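Side-chain contacts in endoglucanase, glycoside hydrolase family 5 protein (Cytophaga hutchinsonii, PDB 5IHS), which probably hydrolyses internal beta-1,4-glucosidic bonds of cellulose, as an endoglucanase built on a TIM barrel: residues G177-T180 and K181-Y185; P133-A136 and Q137-F140; K145-G148 and N149-N152. All coordinates share one frame; numbering follows the deposited sequence.

Contact 1: residues G177-T180 and K181-Y185; sequences GVIT and KIRVY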
ATOM      1  N   GLY A 177       2.388  18.160  -8.102  1.00 10.44           N
ATOM      2  CA  GLY A 177       3.242  18.975  -7.254  1.00 10.92           C
ATOM      3  C   GLY A 177       4.106  18.141  -6.326  1.00 10.66           C
ATOM      4  O   GLY A 177       5.284  18.440  -6.118  1.00 11.72           O
ATOM      5  N   VAL A 178       3.528  17.087  -5.744  1.00  9.19           N
ATOM      6  CA  VAL A 178       4.293  16.212  -4.857  1.00  8.64           C
ATOM      7  C   VAL A 178       5.314  15.390  -5.643  1.00  8.76           C
ATOM      8  O   VAL A 178       6.456  15.210  -5.206  1.00  9.03           O
ATOM      9  CB  VAL A 178       3.353  15.326  -4.019  1.00  8.25           C
ATOM     10  CG1 VAL A 178       4.155  14.336  -3.178  1.00  8.59           C
ATOM     11  CG2 VAL A 178       2.484  16.184  -3.105  1.00  9.49           C
ATOM     12  N   ILE A 179       4.922  14.871  -6.808  1.00  8.27           N
ATOM     13  CA  ILE A 179       5.854  14.105  -7.638  1.00  8.41           C
ATOM     14  C   ILE A 179       7.092  14.934  -7.970  1.00  9.39           C
ATOM     15  O   ILE A 179       8.223  14.443  -7.897  1.00  9.24           O
ATOM     16  CB  ILE A 179       5.144  13.582  -8.901  1.00  8.81           C
ATOM     17  CG1 ILE A 179       4.100  12.515  -8.528  1.00  9.01           C
ATOM     18  CG2 ILE A 179       6.144  13.015  -9.905  1.00  8.94           C
ATOM     19  CD1 ILE A 179       3.107  12.238  -9.635  1.00  8.94           C
ATOM     20  N   THR A 180       6.898  16.190  -8.376  1.00  9.94           N
ATOM     21  CA  THR A 180       8.046  17.032  -8.694  1.00 10.94           C
ATOM     22  C   THR A 180       8.989  17.132  -7.506  1.00 11.33           C
ATOM     23  O   THR A 180      10.212  17.062  -7.664  1.00 12.48           O
ATOM     24  CB  THR A 180       7.565  18.413  -9.136  1.00 12.40           C
ATOM     25  OG1 THR A 180       6.799  18.275 -10.335  1.00 12.92           O
ATOM     26  CG2 THR A 180       8.740  19.346  -9.398  1.00 14.48           C
ATOM     27  N   LYS A 181       8.440  17.299  -6.305  1.00 11.11           N
ATOM     28  CA  LYS A 181       9.276  17.383  -5.112  1.00 11.00           C
ATOM     29  C   LYS A 181      10.028  16.079  -4.851  1.00 10.74           C
ATOM     30  O   LYS A 181      11.221  16.097  -4.521  1.00 11.67           O
ATOM     31  CB  LYS A 181       8.434  17.793  -3.909  1.00 12.22           C
ATOM     32  CG  LYS A 181       7.924  19.226  -3.973  1.00 13.59           C
ATOM     33  CD  LYS A 181       9.027  20.240  -3.680  1.00 16.76           C
ATOM     34  CE  LYS A 181       8.502  21.663  -3.670  1.00 19.87           C
ATOM     35  NZ  LYS A 181       8.244  22.132  -5.037  1.00 22.27           N
ATOM     36  N   ILE A 182       9.354  14.937  -4.983  1.00 10.11           N
ATOM     37  CA  ILE A 182      10.027  13.655  -4.789  1.00  9.62           C
ATOM     38  C   ILE A 182      11.170  13.493  -5.784  1.00  9.80           C
ATOM     39  O   ILE A 182      12.272  13.050  -5.430  1.00 10.50           O
ATOM     40  CB  ILE A 182       9.013  12.505  -4.914  1.00  9.06           C
ATOM     41  CG1 ILE A 182       8.048  12.514  -3.727  1.00  8.88           C
ATOM     42  CG2 ILE A 182       9.733  11.166  -4.992  1.00  9.41           C
ATOM     43  CD1 ILE A 182       6.874  11.567  -3.892  1.00  8.16           C
ATOM     44  N   ARG A 183      10.911  13.832  -7.048  1.00 10.01           N
ATOM     45  CA  ARG A 183      11.848  13.598  -8.136  1.00 11.18           C
ATOM     46  C   ARG A 183      13.093  14.482  -8.061  1.00 12.61           C
ATOM     47  O   ARG A 183      14.075  14.192  -8.754  1.00 14.23           O
ATOM     48  CB  ARG A 183      11.110  13.730  -9.480  1.00 11.59           C
ATOM     49  CG  ARG A 183      10.073  12.632  -9.718  1.00 12.42           C
ATOM     50  CD  ARG A 183      10.742  11.294  -9.996  1.00 13.16           C
ATOM     51  NE  ARG A 183       9.782  10.225 -10.273  1.00 12.36           N
ATOM     52  CZ  ARG A 183       9.687   9.062  -9.633  1.00 11.20           C
ATOM     53  NH1 ARG A 183      10.480   8.762  -8.608  1.00 11.62           N
ATOM     54  NH2 ARG A 183       8.760   8.184 -10.033  1.00 10.65           N
ATOM     55  N   VAL A 184      13.100  15.530  -7.227  1.00 12.63           N
ATOM     56  CA  VAL A 184      14.345  16.258  -6.965  1.00 14.10           C
ATOM     57  C   VAL A 184      15.400  15.306  -6.427  1.00 13.97           C
ATOM     58  O   VAL A 184      16.585  15.412  -6.764  1.00 15.68           O
ATOM     59  CB  VAL A 184      14.098  17.414  -5.971  1.00 14.60           C
ATOM     60  CG1 VAL A 184      15.411  18.054  -5.523  1.00 15.32           C
ATOM     61  CG2 VAL A 184      13.180  18.464  -6.561  1.00 15.37           C
ATOM     62  N   TYR A 185      14.991  14.383  -5.552  1.00 12.33           N
ATOM     63  CA  TYR A 185      15.904  13.539  -4.796  1.00 12.89           C
ATOM     64  C   TYR A 185      15.817  12.063  -5.138  1.00 13.56           C
ATOM     65  O   TYR A 185      16.756  11.324  -4.839  1.00 16.01           O
ATOM     66  CB  TYR A 185      15.628  13.676  -3.289  1.00 13.42           C
ATOM     67  CG  TYR A 185      15.861  15.058  -2.757  1.00 14.60           C
ATOM     68  CD1 TYR A 185      17.148  15.549  -2.618  1.00 16.25           C
ATOM     69  CD2 TYR A 185      14.804  15.872  -2.382  1.00 15.86           C
ATOM     70  CE1 TYR A 185      17.382  16.819  -2.140  1.00 17.73           C
ATOM     71  CE2 TYR A 185      15.027  17.158  -1.900  1.00 17.61           C
ATOM     72  CZ  TYR A 185      16.319  17.620  -1.779  1.00 18.68           C
ATOM     73  OH  TYR A 185      16.573  18.889  -1.302  1.00 20.92           O
TER
HETATM   74  O   HOH W   1       6.099  21.101  -6.578  1.00 21.32           O
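K181 and G177, one turn apart on helix 167-185, meet through a lysine whose CB and CG lie against the carbonyls of the preceding turn before the chain leads outward. K181 CB is 3.5 Å from V178 O, and K181 CG lies 3.5 Å from G177 O. The bend at chi2 (-75°) takes CD and CE away from the helix, CE passing Q137 of helix 133-147, and the one at chi4 (-75°) turns NZ to the side where a water sits. At the tip, K181 NZ donates to this water, 2.8 Å away, and the water donates in turn to G177 O. The same carbonyl oxygen receives a weak bond from K181 N, at 3.4 Å; the water gives it a second donor besides this helical one. The next two rungs are firmer: I182 N reaches V178 O and R183 N reaches I179 O, both at 2.9 Å. Beside them V178 CG1 meets I182 CD1 at a slant, at 3.9 Å; the I179 and R183 side chains lie alongside one another, I179 CG2 4.0 Å from R183 CG. V178, I179 and I182 are buried, the two isoleucines against I191 of strand 191-193. R183 carries its guanidinium on to the carbonyls of D186, N189 and Q213, and T180 OG1 bonds back to E176 O. The helix of the beta-alpha-beta unit between strands 153-156 and 191-193 is thus amphipathic: branched aliphatic groups seal it to the barrel, while the lysine ammonium is linked through water to the carbonyl of G177, one turn earlier.

Contact 2: residues P133-A136 and Q137-F140; sequences PAAA and QRFF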
ATOM      1  N   PRO A 133      -1.299  21.198   0.564  1.00 10.20           N
ATOM      2  CA  PRO A 133      -0.241  20.673  -0.305  1.00  9.99           C
ATOM      3  C   PRO A 133       1.150  20.981   0.193  1.00 10.39           C
ATOM      4  O   PRO A 133       2.067  20.191  -0.058  1.00 10.35           O
ATOM      5  CB  PRO A 133      -0.529  21.333  -1.660  1.00 10.49           C
ATOM      6  CG  PRO A 133      -1.241  22.597  -1.305  1.00 11.03           C
ATOM      7  CD  PRO A 133      -2.097  22.234  -0.113  1.00 10.67           C
ATOM      8  N   ALA A 134       1.352  22.107   0.878  1.00 10.70           N
ATOM      9  CA  ALA A 134       2.692  22.424   1.344  1.00 11.54           C
ATOM     10  C   ALA A 134       3.150  21.416   2.385  1.00 10.43           C
ATOM     11  O   ALA A 134       4.311  21.000   2.385  1.00 11.13           O
ATOM     12  CB  ALA A 134       2.742  23.842   1.918  1.00 13.06           C
ATOM     13  N   ALA A 135       2.251  21.015   3.283  1.00 10.47           N
ATOM     14  CA  ALA A 135       2.607  20.014   4.285  1.00 10.80           C
ATOM     15  C   ALA A 135       2.994  18.695   3.621  1.00  9.49           C
ATOM     16  O   ALA A 135       3.977  18.047   4.007  1.00  9.90           O
ATOM     17  CB  ALA A 135       1.441  19.813   5.248  1.00 12.32           C
ATOM     18  N   ALA A 136       2.236  18.284   2.608  1.00  9.02           N
ATOM     19  CA  ALA A 136       2.518  17.025   1.926  1.00  9.00           C
ATOM     20  C   ALA A 136       3.833  17.094   1.161  1.00  9.06           C
ATOM     21  O   ALA A 136       4.625  16.143   1.177  1.00  9.24           O
ATOM     22  CB  ALA A 136       1.371  16.692   0.975  1.00  9.34           C
ATOM     23  N   GLN A 137       4.073  18.211   0.473  1.00  9.22           N
ATOM     24  CA  GLN A 137       5.315  18.388  -0.263  1.00  9.81           C
ATOM     25  C   GLN A 137       6.506  18.363   0.680  1.00 10.59           C
ATOM     26  O   GLN A 137       7.547  17.780   0.360  1.00 11.47           O
ATOM     27  CB  GLN A 137       5.267  19.701  -1.042  1.00 10.43           C
ATOM     28  CG  GLN A 137       4.339  19.651  -2.245  1.00 11.02           C
ATOM     29  CD  GLN A 137       4.242  20.985  -2.956  1.00 12.35           C
ATOM     30  OE1 GLN A 137       5.057  21.893  -2.737  1.00 13.40           O
ATOM     31  NE2 GLN A 137       3.248  21.117  -3.821  1.00 13.69           N
ATOM     32  N   ARG A 138       6.372  18.987   1.849  1.00 10.45           N
ATOM     33  CA  ARG A 138       7.463  18.999   2.818  1.00 11.68           C
ATOM     34  C   ARG A 138       7.779  17.583   3.285  1.00 10.75           C
ATOM     35  O   ARG A 138       8.946  17.166   3.324  1.00 11.03           O
ATOM     36  CB  ARG A 138       7.081  19.895   4.005  1.00 13.53           C
ATOM     37  CG  ARG A 138       8.159  20.037   5.068  1.00 17.65           C
ATOM     38  CD  ARG A 138       7.844  21.172   6.058  1.00 21.56           C
ATOM     39  NE  ARG A 138       6.582  20.978   6.779  1.00 25.05           N
ATOM     40  CZ  ARG A 138       5.462  21.680   6.585  1.00 26.77           C
ATOM     41  NH1 ARG A 138       4.383  21.411   7.310  1.00 27.96           N
ATOM     42  NH2 ARG A 138       5.404  22.653   5.688  1.00 27.06           N
ATOM     43  N   PHE A 139       6.738  16.826   3.638  1.00  9.39           N
ATOM     44  CA  PHE A 139       6.919  15.453   4.098  1.00  9.25           C
ATOM     45  C   PHE A 139       7.612  14.605   3.042  1.00  8.68           C
ATOM     46  O   PHE A 139       8.592  13.905   3.327  1.00  9.06           O
ATOM     47  CB  PHE A 139       5.565  14.842   4.449  1.00  9.13           C
ATOM     48  CG  PHE A 139       5.647  13.378   4.759  1.00  8.84           C
ATOM     49  CD1 PHE A 139       6.226  12.942   5.938  1.00  9.40           C
ATOM     50  CD2 PHE A 139       5.160  12.434   3.870  1.00  8.89           C
ATOM     51  CE1 PHE A 139       6.318  11.592   6.228  1.00 10.34           C
ATOM     52  CE2 PHE A 139       5.251  11.083   4.153  1.00  9.19           C
ATOM     53  CZ  PHE A 139       5.834  10.659   5.335  1.00  9.46           C
ATOM     54  N   PHE A 140       7.100  14.632   1.814  1.00  8.54           N
ATOM     55  CA  PHE A 140       7.667  13.782   0.780  1.00  8.35           C
ATOM     56  C   PHE A 140       9.057  14.236   0.366  1.00  8.52           C
ATOM     57  O   PHE A 140       9.896  13.393   0.032  1.00  9.26           O
ATOM     58  CB  PHE A 140       6.706  13.635  -0.396  1.00  8.25           C
ATOM     59  CG  PHE A 140       5.664  12.592  -0.146  1.00  7.96           C
ATOM     60  CD1 PHE A 140       6.020  11.255  -0.105  1.00  7.90           C
ATOM     61  CD2 PHE A 140       4.345  12.931   0.106  1.00  7.74           C
ATOM     62  CE1 PHE A 140       5.086  10.269   0.177  1.00  7.90           C
ATOM     63  CE2 PHE A 140       3.400  11.938   0.379  1.00  7.61           C
ATOM     64  CZ  PHE A 140       3.780  10.605   0.407  1.00  7.63           C
TER
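Four successive i to i+4 bonds, from Q137 N to P133 O through F140 N to A136 O, measure 2.9-3.0 Å and form the first turns of helix 133-147. Q137 brings CB and CG against the oxygen of P133: Q137 CG sits 3.2 Å from P133 O, placed there by a chi1 of -73° that sets it beside the backbone N, and the extended chain continues past the oxygen. R138 takes another course. Its CG stands opposite the backbone N (chi1 -178°), and a bend at chi3 brings the guanidinium back to A135, whose CA lies over one face of the group with R138 NH1 3.8 Å from it; NH1 also comes to 3.9 Å from A135 CB. The helix follows strand 119-125 and leads to strand 153-156, a beta-alpha-beta unit of the TIM barrel, and the inward-facing side chains of this part include A136, F139 and F140. A136 O lies at the edge of the F140 ring, near its plane, 3.4 Å from F140 CD2. The edge of the F139 ring stands over the F140 face, F139 CD2 3.8 Å above the ring centre, while F140 CE2 comes to the F139 edge in the plane of that ring. Beyond them, both rings rest on I122 of strand 119-125, F139 also meets Y95 edge-to-face, and the small A136 packs against Y124 and Y174.

Contact 3: residues K145-G148 and N149-N152; sequences KKYG and NIPN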
ATOM      1  N   LYS A 145      14.606  12.904   0.188  1.00  9.66           N
ATOM      2  CA  LYS A 145      15.995  13.286   0.428  1.00 10.76           C
ATOM      3  C   LYS A 145      16.715  12.219   1.245  1.00 11.22           C
ATOM      4  O   LYS A 145      17.883  11.907   0.987  1.00 12.88           O
ATOM      5  CB  LYS A 145      16.060  14.646   1.120  1.00 12.92           C
ATOM      6  CG  LYS A 145      17.491  15.179   1.267  1.00 15.44           C
ATOM      7  CD  LYS A 145      17.538  16.608   1.804  1.00 18.58           C
ATOM      8  CE  LYS A 145      18.973  17.131   1.847  1.00 22.12           C
ATOM      9  NZ  LYS A 145      19.092  18.524   2.377  1.00 24.38           N
ATOM     10  N   LYS A 146      16.037  11.651   2.236  1.00 10.49           N
ATOM     11  CA  LYS A 146      16.687  10.669   3.096  1.00 11.79           C
ATOM     12  C   LYS A 146      16.825   9.316   2.412  1.00 11.36           C
ATOM     13  O   LYS A 146      17.875   8.671   2.517  1.00 12.83           O
ATOM     14  CB  LYS A 146      15.906  10.521   4.398  1.00 12.96           C
ATOM     15  CG  LYS A 146      16.535   9.511   5.358  1.00 14.50           C
ATOM     16  CD  LYS A 146      15.961   9.612   6.757  1.00 15.54           C
ATOM     17  CE  LYS A 146      16.696   8.701   7.750  1.00 15.84           C
ATOM     18  NZ  LYS A 146      15.965   8.598   9.033  1.00 16.01           N
ATOM     19  N   TYR A 147      15.783   8.865   1.719  1.00 10.37           N
ATOM     20  CA  TYR A 147      15.724   7.496   1.227  1.00 10.57           C
ATOM     21  C   TYR A 147      15.818   7.394  -0.293  1.00 10.80           C
ATOM     22  O   TYR A 147      15.666   6.295  -0.836  1.00 11.52           O
ATOM     23  CB  TYR A 147      14.436   6.839   1.723  1.00 11.32           C
ATOM     24  CG  TYR A 147      14.345   6.719   3.232  1.00 12.00           C
ATOM     25  CD1 TYR A 147      15.165   5.846   3.922  1.00 12.03           C
ATOM     26  CD2 TYR A 147      13.439   7.470   3.963  1.00 13.29           C
ATOM     27  CE1 TYR A 147      15.078   5.713   5.301  1.00 12.94           C
ATOM     28  CE2 TYR A 147      13.345   7.349   5.336  1.00 14.48           C
ATOM     29  CZ  TYR A 147      14.172   6.473   6.006  1.00 14.27           C
ATOM     30  OH  TYR A 147      14.066   6.366   7.385  1.00 16.01           O
ATOM     31  N   GLY A 148      16.089   8.504  -0.986  1.00 11.74           N
ATOM     32  CA  GLY A 148      15.941   8.540  -2.430  1.00 13.98           C
ATOM     33  C   GLY A 148      16.783   7.539  -3.193  1.00 16.99           C
ATOM     34  O   GLY A 148      16.388   7.093  -4.272  1.00 20.64           O
ATOM     35  N   ASN A 149      17.954   7.182  -2.676  1.00 15.84           N
ATOM     36  CA  ASN A 149      18.836   6.267  -3.395  1.00 20.14           C
ATOM     37  C   ASN A 149      18.588   4.783  -3.085  1.00 18.50           C
ATOM     38  O   ASN A 149      19.468   3.955  -3.361  1.00 19.80           O
ATOM     39  CB  ASN A 149      20.303   6.613  -3.107  1.00 25.52           C
ATOM     40  CG  ASN A 149      21.252   6.118  -4.193  1.00 30.33           C
ATOM     41  OD1 ASN A 149      20.862   5.959  -5.353  1.00 32.26           O
ATOM     42  ND2 ASN A 149      22.510   5.875  -3.820  1.00 31.82           N
ATOM     43  N   ILE A 150      17.422   4.408  -2.570  1.00 15.99           N
ATOM     44  CA  ILE A 150      17.230   3.114  -1.930  1.00 13.47           C
ATOM     45  C   ILE A 150      16.108   2.364  -2.631  1.00 11.75           C
ATOM     46  O   ILE A 150      15.002   2.896  -2.765  1.00 12.34           O
ATOM     47  CB  ILE A 150      16.954   3.275  -0.425  1.00 14.31           C
ATOM     48  CG1 ILE A 150      18.166   3.999   0.178  1.00 17.09           C
ATOM     49  CG2 ILE A 150      16.733   1.935   0.228  1.00 14.73           C
ATOM     50  CD1 ILE A 150      18.048   4.331   1.607  1.00 18.54           C
ATOM     51  N   PRO A 151      16.327   1.122  -3.084  1.00 10.57           N
ATOM     52  CA  PRO A 151      15.331   0.474  -3.959  1.00 10.69           C
ATOM     53  C   PRO A 151      14.077   0.006  -3.245  1.00  9.20           C
ATOM     54  O   PRO A 151      13.076  -0.300  -3.910  1.00  9.26           O
ATOM     55  CB  PRO A 151      16.102  -0.713  -4.549  1.00 12.03           C
ATOM     56  CG  PRO A 151      17.163  -1.012  -3.507  1.00 12.36           C
ATOM     57  CD  PRO A 151      17.576   0.334  -2.984  1.00 11.82           C
ATOM     58  N   ASN A 152      14.094  -0.064  -1.919  1.00  8.79           N
ATOM     59  CA  ASN A 152      12.947  -0.593  -1.185  1.00  8.24           C
ATOM     60  C   ASN A 152      11.727   0.322  -1.235  1.00  7.12           C
ATOM     61  O   ASN A 152      10.625  -0.139  -0.929  1.00  7.36           O
ATOM     62  CB  ASN A 152      13.317  -0.750   0.293  1.00  8.16           C
ATOM     63  CG  ASN A 152      14.595  -1.524   0.505  1.00  8.47           C
ATOM     64  OD1 ASN A 152      15.670  -1.102   0.062  1.00  8.97           O
ATOM     65  ND2 ASN A 152      14.505  -2.637   1.241  1.00  8.68           N
TER
HETATM   66  O   HOH W   2      19.244   7.598   0.061  1.00 18.51           O
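I150 folds back over the end of helix 133-147, its CB 3.3 Å from Y147 O and its CD1 at the edge of the Y147 ring, in the ring plane and 4.0 Å from CD1 of that tyrosine. A chi1 of -59° places I150 CG1 beside its own backbone N, which steers the end of the chain toward the tyrosine; the two side chains meet at a slant. Over one face of the ring, K146 CG sits above the centre. The chain reverses here in a type I beta turn from Y147 to I150, closed by a weak bond of I150 N to Y147 O, 3.1 Å at 127°. This is an alpha-to-beta connection of the barrel, joining helix 133-147 to strand 153-156. A water joins K146 O, 3.0 Å away, to N149 N. With an alanine in place of I150, the edge of the Y147 ring would probably lose its aliphatic neighbour and a gap would open beside the turn. Further out, Y147 OH bonds to N111 OD1, and the ring packs on M107, V110 and I114 of helix 99-116. I150 O accepts from N189 ND2, while N152 ND2 binds I118 O and the N152 backbone already pairs with V120 of the adjacent strand 119-125.

Overall arrangement
Contacts 1 and 2 lie on the outer helices of the TIM barrel, contact 3 at the end of helix 133-147 and the loop after it. Contacts 2 and 3 share that helix but do not touch, their centres about 17 Å apart. Contact 1, on neighbouring helix 167-185, meets both. Its centre is about 10 Å from that of contact 2, where V178 CG1 packs 3.6 Å from F140 CD2 and I182 CG1 3.8 Å from F140 CB, and about 13 Å from that of contact 3, where Y185 CG approaches K145 CA to 3.6 Å. Family 5 barrels hold their active site at the C-terminal strand ends; contact 3, leading into the start of a strand, is probably on the opposite side.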